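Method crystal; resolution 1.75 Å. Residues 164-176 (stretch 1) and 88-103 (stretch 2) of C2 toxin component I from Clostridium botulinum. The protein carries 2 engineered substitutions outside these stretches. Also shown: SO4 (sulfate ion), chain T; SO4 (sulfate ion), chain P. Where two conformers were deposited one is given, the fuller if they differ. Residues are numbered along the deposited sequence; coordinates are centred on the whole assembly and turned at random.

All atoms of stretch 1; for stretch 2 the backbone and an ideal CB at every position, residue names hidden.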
ATOM      1  N   VAL A 164      13.094 -12.656   0.123  1.00 11.43           N
ATOM      2  CA  VAL A 164      12.036 -12.729   1.073  1.00 10.59           C
ATOM      3  C   VAL A 164      11.294 -14.036   0.935  1.00 10.94           C
ATOM      4  O   VAL A 164      10.688 -14.273  -0.093  1.00 11.18           O
ATOM      5  CB  VAL A 164      11.044 -11.525   0.840  1.00 11.40           C
ATOM      6  CG1 VAL A 164       9.934 -11.509   1.907  1.00 11.38           C
ATOM      7  CG2 VAL A 164      11.850 -10.188   0.881  1.00 12.38           C
ATOM      8  N   LYS A 165      11.385 -14.872   1.962  1.00 10.68           N
ATOM      9  CA  LYS A 165      10.786 -16.243   1.952  1.00 11.80           C
ATOM     10  C   LYS A 165       9.541 -16.207   2.849  1.00 11.93           C
ATOM     11  O   LYS A 165       9.563 -15.565   3.909  1.00 12.77           O
ATOM     12  CB  LYS A 165      11.803 -17.235   2.531  1.00 11.71           C
ATOM     13  CG  LYS A 165      11.389 -18.688   2.438  1.00 13.83           C
ATOM     14  CD  LYS A 165      12.533 -19.598   2.936  1.00 14.56           C
ATOM     15  CE  LYS A 165      12.137 -21.016   2.862  1.00 22.19           C
ATOM     16  NZ  LYS A 165      13.362 -21.780   3.361  1.00 24.62           N
ATOM     17  N   THR A 166       8.457 -16.816   2.396  1.00 11.91           N
ATOM     18  CA  THR A 166       7.228 -16.817   3.148  1.00 12.66           C
ATOM     19  C   THR A 166       6.501 -18.142   2.937  1.00 13.24           C
ATOM     20  O   THR A 166       6.908 -18.957   2.135  1.00 13.83           O
ATOM     21  CB  THR A 166       6.305 -15.618   2.772  1.00 14.57           C
ATOM     22  OG1 THR A 166       5.258 -15.509   3.750  1.00 17.23           O
ATOM     23  CG2 THR A 166       5.683 -15.808   1.395  1.00 14.82           C
ATOM     24  N   ARG A 167       5.436 -18.337   3.683  1.00 12.59           N
ATOM     25  CA  ARG A 167       4.537 -19.500   3.547  1.00 13.31           C
ATOM     26  C   ARG A 167       3.132 -18.981   3.244  1.00 13.12           C
ATOM     27  O   ARG A 167       2.578 -18.175   4.014  1.00 15.41           O
ATOM     28  CB  ARG A 167       4.573 -20.241   4.881  1.00 14.63           C
ATOM     29  CG  ARG A 167       3.610 -21.427   5.035  1.00 17.78           C
ATOM     30  CD  ARG A 167       3.988 -22.140   6.318  1.00 26.26           C
ATOM     31  NE  ARG A 167       3.418 -23.487   6.342  1.00 35.01           N
ATOM     32  CZ  ARG A 167       4.075 -24.633   6.537  1.00 35.09           C
ATOM     33  NH1 ARG A 167       5.398 -24.678   6.760  1.00 38.12           N
ATOM     34  NH2 ARG A 167       3.380 -25.757   6.513  1.00 32.79           N
ATOM     35  N   VAL A 168       2.534 -19.438   2.149  1.00 13.18           N
ATOM     36  CA  VAL A 168       1.183 -19.076   1.817  1.00 12.39           C
ATOM     37  C   VAL A 168       0.260 -20.161   2.389  1.00 14.45           C
ATOM     38  O   VAL A 168       0.461 -21.350   2.105  1.00 12.88           O
ATOM     39  CB  VAL A 168       0.982 -19.058   0.294  1.00 12.98           C
ATOM     40  CG1 VAL A 168      -0.460 -18.609  -0.053  1.00 12.63           C
ATOM     41  CG2 VAL A 168       2.071 -18.184  -0.363  1.00 13.45           C
ATOM     42  N   PRO A 169      -0.752 -19.748   3.177  1.00 14.94           N
ATOM     43  CA  PRO A 169      -1.696 -20.715   3.766  1.00 16.58           C
ATOM     44  C   PRO A 169      -2.568 -21.485   2.798  1.00 17.17           C
ATOM     45  O   PRO A 169      -3.007 -20.950   1.780  1.00 18.00           O
ATOM     46  CB  PRO A 169      -2.540 -19.833   4.714  1.00 16.52           C
ATOM     47  CG  PRO A 169      -1.619 -18.666   5.020  1.00 17.46           C
ATOM     48  CD  PRO A 169      -1.009 -18.387   3.669  1.00 15.64           C
ATOM     49  N   THR A 170      -2.889 -22.745   3.147  1.00 18.02           N
ATOM     50  CA  THR A 170      -3.860 -23.520   2.389  1.00 19.78           C
ATOM     51  C   THR A 170      -5.152 -22.707   2.350  1.00 19.70           C
ATOM     52  O   THR A 170      -5.407 -21.900   3.257  1.00 20.26           O
ATOM     53  CB  THR A 170      -4.177 -24.901   3.046  1.00 21.49           C
ATOM     54  OG1 THR A 170      -4.707 -24.632   4.328  1.00 24.78           O
ATOM     55  CG2 THR A 170      -2.965 -25.575   3.372  1.00 20.96           C
ATOM     56  N   THR A 171      -5.904 -22.938   1.272  1.00 20.12           N
ATOM     57  CA  THR A 171      -7.180 -22.315   0.889  1.00 20.75           C
ATOM     58  C   THR A 171      -7.008 -20.976   0.159  1.00 20.76           C
ATOM     59  O   THR A 171      -7.980 -20.478  -0.418  1.00 20.43           O
ATOM     60  CB  THR A 171      -8.233 -22.137   2.043  1.00 20.97           C
ATOM     61  OG1 THR A 171      -7.889 -21.009   2.827  1.00 21.06           O
ATOM     62  CG2 THR A 171      -8.359 -23.381   2.950  1.00 21.61           C
ATOM     63  N   PHE A 172      -5.808 -20.380   0.190  1.00 18.91           N
ATOM     64  CA  PHE A 172      -5.626 -19.103  -0.534  1.00 17.89           C
ATOM     65  C   PHE A 172      -5.738 -19.287  -2.037  1.00 17.07           C
ATOM     66  O   PHE A 172      -5.351 -20.301  -2.566  1.00 15.43           O
ATOM     67  CB  PHE A 172      -4.262 -18.520  -0.222  1.00 18.81           C
ATOM     68  CG  PHE A 172      -4.216 -17.679   0.992  1.00 20.02           C
ATOM     69  CD1 PHE A 172      -4.950 -18.021   2.135  1.00 23.96           C
ATOM     70  CD2 PHE A 172      -3.358 -16.589   1.035  1.00 21.58           C
ATOM     71  CE1 PHE A 172      -4.840 -17.257   3.303  1.00 24.67           C
ATOM     72  CE2 PHE A 172      -3.240 -15.839   2.210  1.00 20.54           C
ATOM     73  CZ  PHE A 172      -3.990 -16.173   3.317  1.00 22.62           C
ATOM     74  N   ASP A 173      -6.299 -18.290  -2.740  1.00 14.94           N
ATOM     75  CA  ASP A 173      -6.461 -18.347  -4.189  1.00 14.21           C
ATOM     76  C   ASP A 173      -5.103 -18.294  -4.816  1.00 13.81           C
ATOM     77  O   ASP A 173      -4.185 -17.626  -4.296  1.00 14.41           O
ATOM     78  CB  ASP A 173      -7.222 -17.109  -4.702  1.00 15.13           C
ATOM     79  CG  ASP A 173      -8.615 -16.984  -4.114  1.00 18.35           C
ATOM     80  OD1 ASP A 173      -9.237 -17.989  -3.730  1.00 17.98           O
ATOM     81  OD2 ASP A 173      -9.093 -15.839  -3.995  1.00 22.97           O
ATOM     82  N   TYR A 174      -4.952 -18.976  -5.945  1.00 13.82           N
ATOM     83  CA  TYR A 174      -3.684 -19.000  -6.656  1.00 13.55           C
ATOM     84  C   TYR A 174      -3.797 -19.416  -8.086  1.00 13.54           C
ATOM     85  O   TYR A 174      -4.720 -20.149  -8.465  1.00 15.34           O
ATOM     86  CB  TYR A 174      -2.629 -19.892  -5.972  1.00 14.28           C
ATOM     87  CG  TYR A 174      -2.832 -21.378  -6.260  1.00 14.45           C
ATOM     88  CD1 TYR A 174      -3.898 -22.055  -5.680  1.00 15.06           C
ATOM     89  CD2 TYR A 174      -1.926 -22.097  -7.073  1.00 16.50           C
ATOM     90  CE1 TYR A 174      -4.114 -23.442  -5.929  1.00 15.95           C
ATOM     91  CE2 TYR A 174      -2.106 -23.486  -7.331  1.00 15.59           C
ATOM     92  CZ  TYR A 174      -3.206 -24.131  -6.756  1.00 15.82           C
ATOM     93  OH  TYR A 174      -3.392 -25.480  -6.959  1.00 16.97           O
ATOM     94  N   GLY A 175      -2.816 -18.965  -8.859  1.00 13.53           N
ATOM     95  CA  GLY A 175      -2.576 -19.385 -10.199  1.00 13.78           C
ATOM     96  C   GLY A 175      -1.154 -19.859 -10.252  1.00 14.94           C
ATOM     97  O   GLY A 175      -0.406 -19.724  -9.263  1.00 14.75           O
ATOM     98  N   VAL A 176      -0.798 -20.446 -11.382  1.00 15.97           N
ATOM     99  CA  VAL A 176       0.574 -20.910 -11.607  1.00 16.14           C
ATOM    100  C   VAL A 176       1.089 -20.351 -12.896  1.00 18.37           C
ATOM    101  O   VAL A 176       0.404 -20.391 -13.940  1.00 18.88           O
ATOM    102  CB  VAL A 176       0.683 -22.473 -11.588  1.00 16.43           C
ATOM    103  CG1 VAL A 176       2.145 -22.889 -11.924  1.00 15.13           C
ATOM    104  CG2 VAL A 176       0.266 -22.990 -10.187  1.00 17.35           C
ATOM    105  N   UNK A  88      -9.890 -15.381 -12.538  1.00 13.65           N
ATOM    106  CA  UNK A  88      -9.230 -16.698 -12.698  1.00 11.89           C
ATOM    107  C   UNK A  88      -8.649 -17.165 -11.353  1.00 13.87           C
ATOM    108  O   UNK A  88      -8.769 -18.339 -10.949  1.00 12.50           O
ATOM    109  CB  UNK A  88      -8.124 -16.624 -13.753  1.00 11.89           C
ATOM    110  N   UNK A  89      -8.092 -16.233 -10.594  1.00 12.31           N
ATOM    111  CA  UNK A  89      -7.503 -16.615  -9.292  1.00 14.54           C
ATOM    112  C   UNK A  89      -8.565 -17.107  -8.283  1.00 15.60           C
ATOM    113  O   UNK A  89      -8.293 -17.978  -7.476  1.00 15.68           O
ATOM    114  CB  UNK A  89      -6.749 -15.424  -8.698  1.00 14.54           C
ATOM    115  N   UNK A  90      -9.764 -16.503  -8.321  1.00 16.10           N
ATOM    116  CA  UNK A  90     -10.849 -16.836  -7.374  1.00 18.58           C
ATOM    117  C   UNK A  90     -11.291 -18.281  -7.538  1.00 19.15           C
ATOM    118  O   UNK A  90     -11.866 -18.866  -6.618  1.00 19.07           O
ATOM    119  CB  UNK A  90     -12.046 -15.904  -7.574  1.00 18.58           C
ATOM    120  N   UNK A  91     -11.016 -18.841  -8.711  1.00 19.34           N
ATOM    121  CA  UNK A  91     -11.516 -20.167  -9.087  1.00 21.34           C
ATOM    122  C   UNK A  91     -10.621 -21.294  -8.572  1.00 20.95           C
ATOM    123  O   UNK A  91     -10.953 -22.470  -8.697  1.00 21.67           O
ATOM    124  CB  UNK A  91     -11.640 -20.265 -10.609  1.00 21.34           C
ATOM    125  N   UNK A  92      -9.496 -20.950  -7.960  1.00 19.11           N
ATOM    126  CA  UNK A  92      -8.469 -21.938  -7.701  1.00 18.07           C
ATOM    127  C   UNK A  92      -7.853 -21.737  -6.340  1.00 18.09           C
ATOM    128  O   UNK A  92      -7.255 -20.705  -6.094  1.00 17.73           O
ATOM    129  CB  UNK A  92      -7.387 -21.886  -8.782  1.00 18.07           C
ATOM    130  N   UNK A  93      -8.013 -22.690  -5.419  1.00 18.16           N
ATOM    131  CA  UNK A  93      -7.543 -22.489  -4.055  1.00 18.37           C
ATOM    132  C   UNK A  93      -6.558 -23.568  -3.604  1.00 19.63           C
ATOM    133  O   UNK A  93      -6.749 -24.764  -3.930  1.00 19.60           O
ATOM    134  CB  UNK A  93      -8.737 -22.450  -3.099  1.00 18.37           C
ATOM    135  N   UNK A  94      -5.553 -23.177  -2.811  1.00 17.63           N
ATOM    136  CA  UNK A  94      -4.521 -24.120  -2.355  1.00 18.92           C
ATOM    137  C   UNK A  94      -5.094 -25.232  -1.488  1.00 20.38           C
ATOM    138  O   UNK A  94      -5.902 -24.956  -0.598  1.00 19.86           O
ATOM    139  CB  UNK A  94      -3.436 -23.375  -1.575  1.00 18.92           C
ATOM    140  N   UNK A  95      -4.662 -26.476  -1.712  1.00 22.25           N
ATOM    141  CA  UNK A  95      -5.075 -27.552  -0.800  0.50 23.28           C
ATOM    142  C   UNK A  95      -3.968 -27.892   0.201  1.00 23.82           C
ATOM    143  O   UNK A  95      -4.166 -28.684   1.133  1.00 24.03           O
ATOM    144  CB  UNK A  95      -5.459 -28.802  -1.595  0.50 23.28           C
ATOM    145  N   UNK A  96      -2.823 -27.223   0.052  1.00 22.60           N
ATOM    146  CA  UNK A  96      -1.671 -27.372   0.950  1.00 22.38           C
ATOM    147  C   UNK A  96      -1.045 -25.969   1.098  1.00 19.08           C
ATOM    148  O   UNK A  96      -1.249 -25.127   0.217  1.00 19.12           O
ATOM    149  CB  UNK A  96      -0.662 -28.389   0.413  1.00 22.38           C
ATOM    150  N   UNK A  97      -0.247 -25.759   2.146  1.00 17.32           N
ATOM    151  CA  UNK A  97       0.543 -24.519   2.263  1.00 15.60           C
ATOM    152  C   UNK A  97       1.592 -24.521   1.150  1.00 15.10           C
ATOM    153  O   UNK A  97       1.900 -25.578   0.595  1.00 14.40           O
ATOM    154  CB  UNK A  97       1.204 -24.402   3.638  1.00 15.60           C
ATOM    155  N   UNK A  98       2.185 -23.355   0.833  1.00 13.53           N
ATOM    156  CA  UNK A  98       3.198 -23.328  -0.226  1.00 12.59           C
ATOM    157  C   UNK A  98       4.301 -22.453   0.319  1.00 13.55           C
ATOM    158  O   UNK A  98       4.021 -21.396   0.882  1.00 12.56           O
ATOM    159  CB  UNK A  98       2.654 -22.808  -1.558  1.00 12.59           C
ATOM    160  N   UNK A  99       5.544 -22.889   0.141  1.00 11.61           N
ATOM    161  CA  UNK A  99       6.692 -22.120   0.628  1.00 12.64           C
ATOM    162  C   UNK A  99       7.442 -21.610  -0.615  1.00 12.42           C
ATOM    163  O   UNK A  99       7.675 -22.360  -1.561  1.00 13.04           O
ATOM    164  CB  UNK A  99       7.597 -22.963   1.529  1.00 12.64           C
ATOM    165  N   UNK A 100       7.895 -20.357  -0.581  1.00 11.28           N
ATOM    166  CA  UNK A 100       8.685 -19.879  -1.708  1.00 10.24           C
ATOM    167  C   UNK A 100       9.063 -18.420  -1.458  1.00  9.38           C
ATOM    168  O   UNK A 100       9.037 -17.966  -0.325  1.00 12.25           O
ATOM    169  CB  UNK A 100       7.917 -20.030  -3.023  1.00 10.24           C
ATOM    170  N   UNK A 101       9.451 -17.724  -2.510  1.00 10.02           N
ATOM    171  CA  UNK A 101      10.108 -16.426  -2.377  1.00 10.50           C
ATOM    172  C   UNK A 101       9.200 -15.386  -2.996  1.00 10.48           C
ATOM    173  O   UNK A 101       8.854 -15.490  -4.202  1.00 10.50           O
ATOM    174  CB  UNK A 101      11.489 -16.418  -3.036  1.00 10.50           C
ATOM    175  N   UNK A 102       8.807 -14.386  -2.216  1.00 11.41           N
ATOM    176  CA  UNK A 102       7.936 -13.359  -2.794  1.00 12.07           C
ATOM    177  C   UNK A 102       8.714 -12.248  -3.503  1.00 13.34           C
ATOM    178  O   UNK A 102       9.847 -11.944  -3.156  1.00 12.92           O
ATOM    179  CB  UNK A 102       7.061 -12.748  -1.698  1.00 12.07           C
ATOM    180  N   UNK A 103       8.104 -11.648  -4.516  1.00 12.83           N
ATOM    181  CA  UNK A 103       8.832 -10.651  -5.317  1.00 13.11           C
ATOM    182  C   UNK A 103       8.849  -9.265  -4.643  1.00 14.18           C
ATOM    183  O   UNK A 103       8.074  -8.372  -5.048  1.00 16.17           O
ATOM    184  CB  UNK A 103       8.201 -10.541  -6.707  1.00 13.11           C
TER
HETATM  185  S   SO4 T1450      -1.242 -29.819  -5.286  1.00 73.74           S
HETATM  186  O1  SO4 T1450      -1.825 -30.660  -6.334  1.00 73.50           O
HETATM  187  O2  SO4 T1450      -1.839 -30.230  -4.015  1.00 74.71           O
HETATM  188  O3  SO4 T1450       0.213 -30.032  -5.240  1.00 72.71           O
HETATM  189  O4  SO4 T1450      -1.565 -28.406  -5.512  1.00 73.01           O
HETATM  190  S   SO4 P1446       6.743  -7.656 -12.085  1.00 29.28           S
HETATM  191  O1  SO4 P1446       6.516  -8.877 -12.867  1.00 25.55           O
HETATM  192  O2  SO4 P1446       5.521  -6.845 -11.944  1.00 28.64           O
HETATM  193  O3  SO4 P1446       7.207  -7.996 -10.736  1.00 30.54           O
HETATM  194  O4  SO4 P1446       7.692  -6.828 -12.839  1.00 32.57           O

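Position 88 has helical angles (-63/-39) and no atom of stretch 1 within 5.5 Å of its ideal CB, so stretch 1 sets no preference; it is Ala88. At 89, also helical, the ideal CB lies 4.4 Å from Asp173 CB and points sideways, with the glycine at Gly175 leaving room beyond. A medium or long apolar chain suits; Leu89 places CD2 3.2 Å from Gly175 N. At 90, CA-to-CB points away, and many residues would serve. It is Leu90, and water 1 links its backbone O to Asp173 OD1. Position 91 points away, free of stretch 1; a long polar chain is one option, and it is Lys91.

At 92 the ideal CB stands only 3.2 Å from Tyr174 O, an acceptor that favours a short donor. The deposited Asn92 donates from ND2 to Tyr174 O (2.9 Å), and ND2 also lies over one face of the Tyr174 ring. Its backbone O accepts from Tyr174 N at 2.9 Å, so one residue holds both backbone polar atoms of the tyrosine.

Position 93 is extended (-123/144), its ideal CB 3.4 Å from Thr171 O; a small or beta-branched residue fits. Thr93 sets CG2 3.3 Å from Asp173 OD1. At 94 the backbone is pinned by N to Phe172 O (2.9 Å) and O to Thr171 N (2.8 Å), and the side chain starts between the turn at Pro169–Phe172 and the Tyr174 ring, calling for a branched apolar chain. Leu94 answers with CD2 3.6 Å from the centroid of the Tyr174 ring, on the face opposite Asn92, and CD1 3.6 Å from Val168 CG1.

Positions 95 and 96 point away from stretch 1, so little there constrains them; the sulfate (chain T) nearby would favour donors or positive charge. Asp95 is not what that predicts, though its OD1 lies 2.5 Å from sulfate O2; Arg96 fits it, NH1 donating to sulfate O3 (3.0 Å).

At 97 the ideal CB is 3.6 Å from Arg167 NE, and Thr170 N is a nearby donor: a short acid is the natural reading, though Asn could accept as well. Asp97 divides its carboxylate, OD2 forming a salt bridge with Arg167 NE (2.6 Å) and OD1 accepting from Thr170 N (2.9 Å).

From 98 the chain pairs antiparallel with 164–168, and side chains alternate. Position 98 shares a face with Val168, its ideal CB 4.5 Å from Val168 CB; small apolar residues suit, and Ala98 is found. Position 99 lies beside Lys165 and Arg167, where an aliphatic chain can lie against the outer parts of both: Ile99 CG2 is 3.6 Å from Lys165 CE, and Ile99 CD1 is 4.0 Å from Arg167 NH1. At 100, phi/psi of 179/-162 favours glycine, and Gly100 it is, its O accepting from Thr166 N (3.0 Å). Position 101 flanks Lys165, suiting a broad chain; Tyr101 CD1 lies 4.0 Å from Lys165 CB. Position 102 faces Val164 and Thr166, favouring beta-branched apolar residues; Val102 CG2 meets Val164 CG1 at 3.4 Å. Position 103 points away with no stretch 1 atom within 5.5 Å of its ideal CB, so many residues would do; Asn103 makes a weak hydrogen bond from ND2 to O3 of the chain P sulfate (3.3 Å).

Stretch 2, residues 88-103: ALLKNTLDRDAIGYVN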
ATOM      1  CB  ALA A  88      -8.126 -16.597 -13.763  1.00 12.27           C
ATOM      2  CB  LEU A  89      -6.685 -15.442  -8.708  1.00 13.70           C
ATOM      3  CG  LEU A  89      -5.425 -15.089  -9.502  1.00 12.42           C
ATOM      4  CD1 LEU A  89      -4.838 -13.770  -8.921  1.00 13.64           C
ATOM      5  CD2 LEU A  89      -4.381 -16.187  -9.310  1.00 16.77           C
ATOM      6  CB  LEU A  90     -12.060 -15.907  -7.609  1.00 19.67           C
ATOM      7  CG  LEU A  90     -12.273 -14.781  -6.612  1.00 25.26           C
ATOM      8  CD1 LEU A  90     -11.017 -14.433  -5.840  1.00 29.08           C
ATOM      9  CD2 LEU A  90     -12.935 -13.561  -7.261  1.00 27.07           C
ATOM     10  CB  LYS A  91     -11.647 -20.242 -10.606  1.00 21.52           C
ATOM     11  CG  LYS A  91     -12.871 -19.450 -11.145  1.00 22.56           C
ATOM     12  CD  LYS A  91     -12.904 -19.382 -12.668  1.00 24.47           C
ATOM     13  CE  LYS A  91     -14.251 -18.800 -13.193  1.00 25.77           C
ATOM     14  NZ  LYS A  91     -14.287 -18.902 -14.716  1.00 33.93           N
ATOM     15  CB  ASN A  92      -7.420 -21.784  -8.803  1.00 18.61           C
ATOM     16  CG  ASN A  92      -6.642 -23.047  -9.064  1.00 21.25           C
ATOM     17  OD1 ASN A  92      -7.237 -24.110  -9.262  1.00 20.75           O
ATOM     18  ND2 ASN A  92      -5.329 -22.929  -9.173  1.00 18.71           N
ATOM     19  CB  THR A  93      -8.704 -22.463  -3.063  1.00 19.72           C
ATOM     20  OG1 THR A  93      -9.492 -23.652  -3.209  1.00 19.10           O
ATOM     21  CG2 THR A  93      -9.633 -21.259  -3.348  1.00 19.11           C
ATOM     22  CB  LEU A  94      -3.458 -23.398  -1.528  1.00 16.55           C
ATOM     23  CG  LEU A  94      -2.498 -22.571  -2.419  1.00 15.67           C
ATOM     24  CD1 LEU A  94      -1.688 -21.632  -1.534  1.00 14.59           C
ATOM     25  CD2 LEU A  94      -1.575 -23.493  -3.290  1.00 15.44           C
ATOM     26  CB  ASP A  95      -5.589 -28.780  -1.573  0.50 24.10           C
ATOM     27  CG  ASP A  95      -4.518 -29.442  -2.432  0.50 26.07           C
ATOM     28  OD1 ASP A  95      -3.397 -28.904  -2.561  0.50 27.53           O
ATOM     29  OD2 ASP A  95      -4.805 -30.532  -2.985  0.50 31.08           O
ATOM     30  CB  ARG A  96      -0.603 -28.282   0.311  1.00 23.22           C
ATOM     31  CG  ARG A  96      -1.042 -29.649  -0.172  1.00 31.77           C
ATOM     32  CD  ARG A  96      -0.180 -30.070  -1.350  1.00 37.40           C
ATOM     33  NE  ARG A  96       1.168 -30.447  -0.923  1.00 45.31           N
ATOM     34  CZ  ARG A  96       2.124 -30.965  -1.708  1.00 46.53           C
ATOM     35  NH1 ARG A  96       1.923 -31.177  -3.023  1.00 47.25           N
ATOM     36  NH2 ARG A  96       3.301 -31.258  -1.166  1.00 45.20           N
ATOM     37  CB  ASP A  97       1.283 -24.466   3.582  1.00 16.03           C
ATOM     38  CG  ASP A  97       0.392 -24.229   4.798  1.00 17.76           C
ATOM     39  OD1 ASP A  97      -0.852 -24.074   4.685  1.00 18.97           O
ATOM     40  OD2 ASP A  97       0.997 -24.154   5.891  1.00 21.63           O
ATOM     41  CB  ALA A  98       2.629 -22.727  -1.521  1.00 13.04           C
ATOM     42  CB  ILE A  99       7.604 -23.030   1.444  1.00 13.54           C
ATOM     43  CG1 ILE A  99       6.845 -23.474   2.728  1.00 16.88           C
ATOM     44  CG2 ILE A  99       8.927 -22.325   1.813  1.00 14.09           C
ATOM     45  CD1 ILE A  99       7.506 -24.609   3.394  1.00 25.80           C
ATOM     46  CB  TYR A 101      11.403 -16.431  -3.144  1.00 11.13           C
ATOM     47  CG  TYR A 101      12.388 -17.458  -2.681  1.00 12.16           C
ATOM     48  CD1 TYR A 101      12.839 -17.464  -1.352  1.00 13.25           C
ATOM     49  CD2 TYR A 101      12.867 -18.449  -3.573  1.00 13.78           C
ATOM     50  CE1 TYR A 101      13.815 -18.420  -0.928  1.00 12.92           C
ATOM     51  CE2 TYR A 101      13.821 -19.433  -3.132  1.00 13.92           C
ATOM     52  CZ  TYR A 101      14.272 -19.402  -1.830  1.00 14.04           C
ATOM     53  OH  TYR A 101      15.203 -20.332  -1.361  1.00 12.19           O
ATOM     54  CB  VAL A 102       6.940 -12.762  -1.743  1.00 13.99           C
ATOM     55  CG1 VAL A 102       5.814 -13.757  -1.446  1.00 16.11           C
ATOM     56  CG2 VAL A 102       7.626 -12.415  -0.423  1.00 13.34           C
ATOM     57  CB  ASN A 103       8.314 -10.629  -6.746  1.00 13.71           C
ATOM     58  CG  ASN A 103       6.812 -10.333  -6.870  1.00 14.97           C
ATOM     59  OD1 ASN A 103       5.958 -10.664  -6.003  1.00 14.82           O
ATOM     60  ND2 ASN A 103       6.468  -9.757  -8.013  1.00 15.88           N
TER
HETATM   61  O   HOH W   1     -11.737 -18.116  -3.513  1.00 40.08           O
HETATM   62  O   HOH W   2      -3.351 -27.056  -4.298  1.00 22.02           O
HETATM   63  O   HOH W   3      15.717 -20.986   1.237  1.00 28.41           O
HETATM   64  O   HOH W   4      12.485 -12.536  -2.723  1.00 13.10           O
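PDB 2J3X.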